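Local coordinates for hypothetical protein (PDB 2OOJ), which is of unknown function, belongs to the DUF3224 family and probably shares the barrel fold of the allene oxide cyclase clan, at residues K37-E42 against A66-V71; G72-R77 against Y127-C132. One frame throughout, in Å; residues are numbered along the deposited sequence.

In the fold
Both contacts join strands across the interior of one curled antiparallel sheet, and their centres lie about 10 Å apart. Contact 1 is polar and the more central, with its centre about 8 Å from that of the chain; contact 2 is apolar, and its centre lies about 13 Å from the centre of the chain. The chain runs from strand 62-71 of the first through a corner at Gly-72 into strand 73-74 of the second. They also touch directly: Tyr-127 OH meets Tyr-40 O at 2.6 Å, Cys-75 N meets Glu-42 O at 2.8 Å, both probable hydrogen bonds, and Phe-39 CD2 packs on Tyr-127 CD2 at 3.7 Å. No active site is known for either to serve.

Contact 1: K37-E42 against A66-V71; sequences KTFYGE and AIEQVV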
ATOM      1  N   LYS B  37      -9.787 -13.609   3.361  1.00 33.76           N
ATOM      2  CA  LYS B  37      -8.770 -14.629   3.605  1.00 30.77           C
ATOM      3  C   LYS B  37      -9.089 -15.464   4.830  1.00 31.17           C
ATOM      4  O   LYS B  37      -9.793 -15.014   5.742  1.00 31.64           O
ATOM      5  CB  LYS B  37      -7.393 -14.030   3.872  1.00 31.45           C
ATOM      6  CG  LYS B  37      -6.777 -13.224   2.803  1.00 38.38           C
ATOM      7  CD  LYS B  37      -5.258 -13.074   3.150  1.00 43.39           C
ATOM      8  CE  LYS B  37      -4.624 -11.985   2.334  1.00 48.93           C
ATOM      9  NZ  LYS B  37      -3.262 -11.642   2.839  1.00 47.18           N
ATOM     10  N   THR B  38      -8.575 -16.687   4.801  1.00 30.94           N
ATOM     11  CA  THR B  38      -8.578 -17.586   5.935  1.00 32.59           C
ATOM     12  C   THR B  38      -7.164 -18.077   6.175  1.00 29.57           C
ATOM     13  O   THR B  38      -6.525 -18.560   5.274  1.00 32.17           O
ATOM     14  CB  THR B  38      -9.493 -18.808   5.725  1.00 33.20           C
ATOM     15  OG1 THR B  38     -10.808 -18.357   5.382  1.00 35.54           O
ATOM     16  CG2 THR B  38      -9.541 -19.674   7.018  1.00 31.98           C
ATOM     17  N   PHE B  39      -6.718 -17.948   7.426  1.00 31.35           N
ATOM     18  CA  PHE B  39      -5.433 -18.453   7.892  1.00 28.97           C
ATOM     19  C   PHE B  39      -5.669 -19.690   8.737  1.00 28.79           C
ATOM     20  O   PHE B  39      -6.632 -19.735   9.492  1.00 29.90           O
ATOM     21  CB  PHE B  39      -4.742 -17.404   8.766  1.00 28.80           C
ATOM     22  CG  PHE B  39      -4.356 -16.168   8.022  1.00 26.72           C
ATOM     23  CD1 PHE B  39      -5.252 -15.112   7.892  1.00 33.65           C
ATOM     24  CD2 PHE B  39      -3.096 -16.041   7.468  1.00 29.78           C
ATOM     25  CE1 PHE B  39      -4.895 -13.949   7.199  1.00 35.78           C
ATOM     26  CE2 PHE B  39      -2.727 -14.887   6.794  1.00 35.52           C
ATOM     27  CZ  PHE B  39      -3.632 -13.835   6.663  1.00 31.34           C
ATOM     28  N   TYR B  40      -4.769 -20.661   8.641  1.00 31.06           N
ATOM     29  CA  TYR B  40      -4.883 -21.947   9.321  1.00 31.37           C
ATOM     30  C   TYR B  40      -3.626 -22.171  10.117  1.00 32.00           C
ATOM     31  O   TYR B  40      -2.546 -21.685   9.746  1.00 32.09           O
ATOM     32  CB  TYR B  40      -4.985 -23.073   8.271  1.00 33.21           C
ATOM     33  CG  TYR B  40      -6.238 -23.005   7.442  1.00 33.84           C
ATOM     34  CD1 TYR B  40      -7.441 -23.502   7.925  1.00 39.89           C
ATOM     35  CD2 TYR B  40      -6.229 -22.425   6.173  1.00 34.12           C
ATOM     36  CE1 TYR B  40      -8.602 -23.429   7.160  1.00 39.02           C
ATOM     37  CE2 TYR B  40      -7.377 -22.336   5.417  1.00 37.25           C
ATOM     38  CZ  TYR B  40      -8.563 -22.847   5.912  1.00 40.80           C
ATOM     39  OH  TYR B  40      -9.712 -22.748   5.167  1.00 49.52           O
ATOM     40  N   GLY B  41      -3.742 -22.935  11.191  1.00 31.53           N
ATOM     41  CA  GLY B  41      -2.583 -23.296  11.981  1.00 32.81           C
ATOM     42  C   GLY B  41      -2.397 -22.375  13.178  1.00 32.31           C
ATOM     43  O   GLY B  41      -3.350 -22.032  13.887  1.00 29.89           O
ATOM     44  N   GLU B  42      -1.157 -21.970  13.381  1.00 31.27           N
ATOM     45  CA  GLU B  42      -0.801 -21.148  14.541  1.00 31.80           C
ATOM     46  C   GLU B  42      -1.488 -19.789  14.504  1.00 29.62           C
ATOM     47  O   GLU B  42      -1.782 -19.208  15.543  1.00 32.65           O
ATOM     48  CB  GLU B  42       0.708 -20.980  14.582  1.00 30.63           C
ATOM     49  CG  GLU B  42       1.424 -22.244  14.877  1.00 38.39           C
ATOM     50  CD  GLU B  42       1.465 -22.582  16.354  1.00 48.34           C
ATOM     51  OE1 GLU B  42       0.746 -21.960  17.158  1.00 49.50           O
ATOM     52  OE2 GLU B  42       2.214 -23.513  16.706  1.00 55.40           O
ATOM     53  N   ALA B  66      -2.408  -3.153   0.048  1.00 23.87           N
ATOM     54  CA  ALA B  66      -3.612  -3.707   0.649  1.00 22.75           C
ATOM     55  C   ALA B  66      -3.579  -3.389   2.134  1.00 23.39           C
ATOM     56  O   ALA B  66      -2.505  -3.222   2.679  1.00 23.78           O
ATOM     57  CB  ALA B  66      -3.648  -5.211   0.433  1.00 23.36           C
ATOM     58  N   ILE B  67      -4.761  -3.340   2.750  1.00 23.18           N
ATOM     59  CA  ILE B  67      -4.969  -3.289   4.192  1.00 23.36           C
ATOM     60  C   ILE B  67      -6.073  -4.271   4.495  1.00 28.21           C
ATOM     61  O   ILE B  67      -7.112  -4.278   3.840  1.00 26.51           O
ATOM     62  CB  ILE B  67      -5.384  -1.865   4.661  1.00 24.24           C
ATOM     63  CG1 ILE B  67      -4.155  -0.941   4.530  1.00 29.58           C
ATOM     64  CG2 ILE B  67      -5.890  -1.836   6.094  1.00 29.11           C
ATOM     65  CD1 ILE B  67      -4.378   0.465   5.027  1.00 29.47           C
ATOM     66  N   GLU B  68      -5.824  -5.126   5.475  1.00 28.32           N
ATOM     67  CA  GLU B  68      -6.780  -6.108   5.894  1.00 30.56           C
ATOM     68  C   GLU B  68      -6.865  -6.137   7.407  1.00 28.87           C
ATOM     69  O   GLU B  68      -5.877  -6.005   8.082  1.00 26.86           O
ATOM     70  CB  GLU B  68      -6.450  -7.497   5.344  1.00 30.56           C
ATOM     71  CG  GLU B  68      -5.150  -8.057   5.782  1.00 32.61           C
ATOM     72  CD  GLU B  68      -4.797  -9.415   5.148  1.00 40.06           C
ATOM     73  OE1 GLU B  68      -5.570 -10.376   5.298  1.00 46.36           O
ATOM     74  OE2 GLU B  68      -3.706  -9.537   4.547  1.00 34.99           O
ATOM     75  N   GLN B  69      -8.080  -6.338   7.896  1.00 27.89           N
ATOM     76  CA  GLN B  69      -8.363  -6.582   9.303  1.00 28.84           C
ATOM     77  C   GLN B  69      -8.474  -8.095   9.535  1.00 27.95           C
ATOM     78  O   GLN B  69      -9.343  -8.786   8.932  1.00 27.77           O
ATOM     79  CB  GLN B  69      -9.681  -5.893   9.656  1.00 29.23           C
ATOM     80  CG  GLN B  69     -10.189  -6.081  11.084  1.00 27.85           C
ATOM     81  CD  GLN B  69      -9.398  -5.402  12.115  1.00 31.78           C
ATOM     82  OE1 GLN B  69      -9.551  -4.195  12.333  1.00 32.18           O
ATOM     83  NE2 GLN B  69      -8.552  -6.170  12.821  1.00 26.84           N
ATOM     84  N   VAL B  70      -7.600  -8.582  10.399  1.00 27.31           N
ATOM     85  CA  VAL B  70      -7.542  -9.977  10.817  1.00 27.55           C
ATOM     86  C   VAL B  70      -8.203 -10.155  12.182  1.00 30.93           C
ATOM     87  O   VAL B  70      -8.010  -9.343  13.132  1.00 28.11           O
ATOM     88  CB  VAL B  70      -6.086 -10.469  10.882  1.00 28.62           C
ATOM     89  CG1 VAL B  70      -6.023 -11.975  11.175  1.00 23.39           C
ATOM     90  CG2 VAL B  70      -5.350 -10.112   9.541  1.00 28.07           C
ATOM     91  N   VAL B  71      -8.975 -11.237  12.282  1.00 31.74           N
ATOM     92  CA  VAL B  71      -9.643 -11.606  13.531  1.00 30.50           C
ATOM     93  C   VAL B  71      -9.516 -13.102  13.729  1.00 28.23           C
ATOM     94  O   VAL B  71      -9.845 -13.896  12.844  1.00 28.15           O
ATOM     95  CB  VAL B  71     -11.147 -11.207  13.508  1.00 31.50           C
ATOM     96  CG1 VAL B  71     -11.783 -11.475  14.841  1.00 34.55           C
ATOM     97  CG2 VAL B  71     -11.291  -9.764  13.133  1.00 30.03           C
TER
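Lys-37 and Glu-68 form a buried salt bridge, with NZ of Lys-37 2.7 Å from OE2 of Glu-68. The two strands are not neighbours: strand 43-55 runs between them, so the side chains reach over it on the inner side of the curled sheet. The ammonium group approaches OE2 from the syn side, only 17° out of the carboxylate plane. Lys-37 arrives with its chain extended beyond CG and crosses the glutamate at about a right angle, and Lys-37 CD lies 3.5 Å from Glu-68 OE1. The glutamate chain, likewise extended beyond CG, carries its carboxylate in toward the lysine.

Both carboxylate oxygens have further partners. OE2 is hydrogen-bonded by His-85 NE2 as well as by the lysine, while OE1 pairs with Ser-47 OG from the intervening strand. Glu-68 OE1 also lies at the edge of the Phe-39 ring, near its plane and 4.1 Å from CE1 of Phe-39, a long contact that may be mildly favourable. With an alanine in place of Lys-37, OE2 would probably lose the lysine's charge and one of its two hydrogen bonds, leaving the carboxylate to serine and histidine and freer to turn.

Gln-69, on the other face of the strand, is satisfied differently. Its NE2 bonds to Val-70 O at 3.2 Å from above the carbonyl plane, and its OE1 accepts from Val-25 N of the second subunit. The strand thus turns a charged group inward and an amide toward the dimer partner; inside, lysine, histidine and serine grip the two carboxylate oxygens from several directions and fix the rotation of the group.

Contact 2: G72-R77 against Y127-C132; sequences GKLCGR and YEFSFC
Leu-74 reaches from the rim of the barrel interior toward two phenylalanines, Phe-129 and Phe-131. From CB the chain continues with CG anti to the backbone N (chi1 -179°), and CG is already 3.9 Å from CZ of Phe-131. There it forks. The Leu-74 CD1 methyl touches both rings, 4.0 Å from CE1 of Phe-131 and equally far from CD2 of Phe-129. Leu-74 CD2 sits over the centre of the Phe-131 ring, 3.8 Å from its centroid and 11° off the normal, in a CH-pi contact. The same methyl approaches Phe-129 obliquely, with Leu-74 CD2 3.8 Å from CE2 of Phe-129.

The leucine opens a type I' turn from Leu-74 to Arg-77, the tight bend of a two-residue beta hairpin linking strands 73-74 and 77-90. It is closed by reciprocal backbone bonds, Leu-74 N to Arg-77 O and Arg-77 N to Leu-74 O. At the first corner of this turn, Cys-75 puts SG beside the same aromatic ring in a sulfur-aromatic contact, near the ring plane and 3.8 Å from CZ of Phe-131. The two phenylalanines also pack on each other, Phe-131 CB lying 4.0 Å above the Phe-129 ring plane toward its rim. Leu-112, from strand 112-121, touches both Leu-74 and Phe-131.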
ATOM      1  N   GLY B  72      -9.044 -13.493  14.889  1.00 28.32           N
ATOM      2  CA  GLY B  72      -8.823 -14.897  15.164  1.00 27.83           C
ATOM      3  C   GLY B  72      -7.892 -15.129  16.309  1.00 29.10           C
ATOM      4  O   GLY B  72      -7.827 -14.346  17.262  1.00 31.56           O
ATOM      5  N   LYS B  73      -7.137 -16.215  16.203  1.00 30.43           N
ATOM      6  CA  LYS B  73      -6.283 -16.649  17.279  1.00 31.87           C
ATOM      7  C   LYS B  73      -4.855 -16.772  16.767  1.00 30.82           C
ATOM      8  O   LYS B  73      -4.630 -17.262  15.666  1.00 31.38           O
ATOM      9  CB  LYS B  73      -6.765 -18.005  17.818  1.00 33.22           C
ATOM     10  CG  LYS B  73      -7.957 -17.902  18.733  1.00 38.00           C
ATOM     11  CD  LYS B  73      -8.228 -19.252  19.398  1.00 43.68           C
ATOM     12  CE  LYS B  73      -9.550 -19.206  20.135  1.00 52.96           C
ATOM     13  NZ  LYS B  73      -9.885 -20.530  20.743  1.00 62.41           N
ATOM     14  N   LEU B  74      -3.920 -16.297  17.569  1.00 27.87           N
ATOM     15  CA  LEU B  74      -2.508 -16.450  17.289  1.00 29.17           C
ATOM     16  C   LEU B  74      -1.886 -17.178  18.459  1.00 30.68           C
ATOM     17  O   LEU B  74      -1.829 -16.654  19.578  1.00 28.97           O
ATOM     18  CB  LEU B  74      -1.856 -15.072  17.106  1.00 29.03           C
ATOM     19  CG  LEU B  74      -0.354 -15.042  16.784  1.00 25.76           C
ATOM     20  CD1 LEU B  74      -0.031 -15.832  15.473  1.00 22.46           C
ATOM     21  CD2 LEU B  74       0.035 -13.559  16.726  1.00 24.48           C
ATOM     22  N   CYS B  75      -1.358 -18.371  18.199  1.00 32.42           N
ATOM     23  CA  CYS B  75      -0.883 -19.258  19.267  1.00 33.82           C
ATOM     24  C   CYS B  75      -1.884 -19.381  20.388  1.00 36.14           C
ATOM     25  O   CYS B  75      -1.542 -19.255  21.581  1.00 38.43           O
ATOM     26  CB  CYS B  75       0.444 -18.773  19.813  1.00 32.68           C
ATOM     27  SG  CYS B  75       1.744 -18.797  18.621  1.00 41.13           S
ATOM     28  N   GLY B  76      -3.132 -19.581  20.011  1.00 37.22           N
ATOM     29  CA  GLY B  76      -4.190 -19.827  20.958  1.00 39.20           C
ATOM     30  C   GLY B  76      -4.861 -18.603  21.540  1.00 42.10           C
ATOM     31  O   GLY B  76      -5.921 -18.726  22.152  1.00 44.27           O
ATOM     32  N   ARG B  77      -4.292 -17.417  21.327  1.00 39.65           N
ATOM     33  CA  ARG B  77      -4.832 -16.221  21.938  1.00 38.11           C
ATOM     34  C   ARG B  77      -5.685 -15.443  20.976  1.00 35.65           C
ATOM     35  O   ARG B  77      -5.254 -15.158  19.872  1.00 34.38           O
ATOM     36  CB  ARG B  77      -3.702 -15.335  22.421  1.00 39.32           C
ATOM     37  CG  ARG B  77      -2.910 -15.940  23.545  1.00 45.76           C
ATOM     38  CD  ARG B  77      -1.682 -15.122  23.795  1.00 56.64           C
ATOM     39  NE  ARG B  77      -1.967 -13.875  24.498  1.00 64.06           N
ATOM     40  CZ  ARG B  77      -1.156 -12.818  24.531  1.00 67.31           C
ATOM     41  NH1 ARG B  77      -0.002 -12.822  23.872  1.00 69.95           N
ATOM     42  NH2 ARG B  77      -1.517 -11.739  25.220  1.00 67.18           N
ATOM     43  N   TYR B 127       1.947 -18.641   4.897  1.00 27.52           N
ATOM     44  CA  TYR B 127       2.443 -17.458   5.612  1.00 27.37           C
ATOM     45  C   TYR B 127       3.588 -17.891   6.527  1.00 25.88           C
ATOM     46  O   TYR B 127       3.594 -19.018   7.050  1.00 24.76           O
ATOM     47  CB  TYR B 127       1.318 -16.811   6.437  1.00 28.64           C
ATOM     48  CG  TYR B 127       0.802 -17.670   7.555  1.00 28.05           C
ATOM     49  CD1 TYR B 127       1.417 -17.666   8.821  1.00 29.00           C
ATOM     50  CD2 TYR B 127      -0.335 -18.448   7.381  1.00 25.77           C
ATOM     51  CE1 TYR B 127       0.935 -18.461   9.825  1.00 25.90           C
ATOM     52  CE2 TYR B 127      -0.799 -19.269   8.371  1.00 28.01           C
ATOM     53  CZ  TYR B 127      -0.172 -19.259   9.610  1.00 28.05           C
ATOM     54  OH  TYR B 127      -0.659 -20.079  10.594  1.00 25.84           O
ATOM     55  N   GLU B 128       4.561 -16.991   6.696  1.00 29.32           N
ATOM     56  CA  GLU B 128       5.621 -17.113   7.659  1.00 28.33           C
ATOM     57  C   GLU B 128       5.563 -15.820   8.473  1.00 28.74           C
ATOM     58  O   GLU B 128       5.849 -14.763   7.947  1.00 27.99           O
ATOM     59  CB  GLU B 128       6.972 -17.265   6.980  1.00 32.52           C
ATOM     60  CG  GLU B 128       7.197 -18.598   6.235  1.00 38.53           C
ATOM     61  CD  GLU B 128       6.693 -18.616   4.773  1.00 42.17           C
ATOM     62  OE1 GLU B 128       6.920 -17.653   4.015  1.00 43.57           O
ATOM     63  OE2 GLU B 128       6.085 -19.628   4.372  1.00 42.65           O
ATOM     64  N   PHE B 129       5.150 -15.911   9.735  1.00 29.81           N
ATOM     65  CA  PHE B 129       4.809 -14.722  10.524  1.00 27.47           C
ATOM     66  C   PHE B 129       5.751 -14.630  11.702  1.00 28.72           C
ATOM     67  O   PHE B 129       5.765 -15.529  12.535  1.00 26.41           O
ATOM     68  CB  PHE B 129       3.317 -14.818  10.946  1.00 27.74           C
ATOM     69  CG  PHE B 129       2.779 -13.605  11.664  1.00 29.86           C
ATOM     70  CD1 PHE B 129       3.190 -12.314  11.342  1.00 32.69           C
ATOM     71  CD2 PHE B 129       1.787 -13.747  12.607  1.00 32.42           C
ATOM     72  CE1 PHE B 129       2.653 -11.216  12.007  1.00 31.21           C
ATOM     73  CE2 PHE B 129       1.259 -12.645  13.255  1.00 31.63           C
ATOM     74  CZ  PHE B 129       1.694 -11.384  12.936  1.00 26.83           C
ATOM     75  N   SER B 130       6.588 -13.582  11.707  1.00 28.84           N
ATOM     76  CA  SER B 130       7.527 -13.316  12.785  1.00 31.68           C
ATOM     77  C   SER B 130       6.978 -12.203  13.654  1.00 30.25           C
ATOM     78  O   SER B 130       6.809 -11.073  13.199  1.00 29.15           O
ATOM     79  CB  SER B 130       8.896 -12.931  12.212  1.00 32.31           C
ATOM     80  OG  SER B 130       9.236 -13.866  11.221  1.00 32.37           O
ATOM     81  N   PHE B 131       6.708 -12.515  14.922  1.00 29.63           N
ATOM     82  CA  PHE B 131       6.025 -11.593  15.744  1.00 26.63           C
ATOM     83  C   PHE B 131       6.552 -11.643  17.181  1.00 30.67           C
ATOM     84  O   PHE B 131       7.282 -12.568  17.587  1.00 27.61           O
ATOM     85  CB  PHE B 131       4.519 -11.883  15.729  1.00 29.13           C
ATOM     86  CG  PHE B 131       4.129 -13.148  16.426  1.00 25.66           C
ATOM     87  CD1 PHE B 131       4.130 -14.350  15.772  1.00 26.93           C
ATOM     88  CD2 PHE B 131       3.739 -13.122  17.751  1.00 26.10           C
ATOM     89  CE1 PHE B 131       3.801 -15.517  16.458  1.00 27.78           C
ATOM     90  CE2 PHE B 131       3.401 -14.270  18.428  1.00 29.68           C
ATOM     91  CZ  PHE B 131       3.419 -15.464  17.778  1.00 30.48           C
ATOM     92  N   CYS B 132       6.183 -10.593  17.885  1.00 29.16           N
ATOM     93  CA  CYS B 132       6.410 -10.477  19.316  1.00 27.93           C
ATOM     94  C   CYS B 132       5.422  -9.490  19.875  1.00 30.66           C
ATOM     95  O   CYS B 132       4.503  -9.050  19.164  1.00 30.12           O
ATOM     96  CB  CYS B 132       7.872 -10.118  19.576  1.00 31.36           C
ATOM     97  SG  CYS B 132       8.318  -8.515  19.091  1.00 32.99           S
TER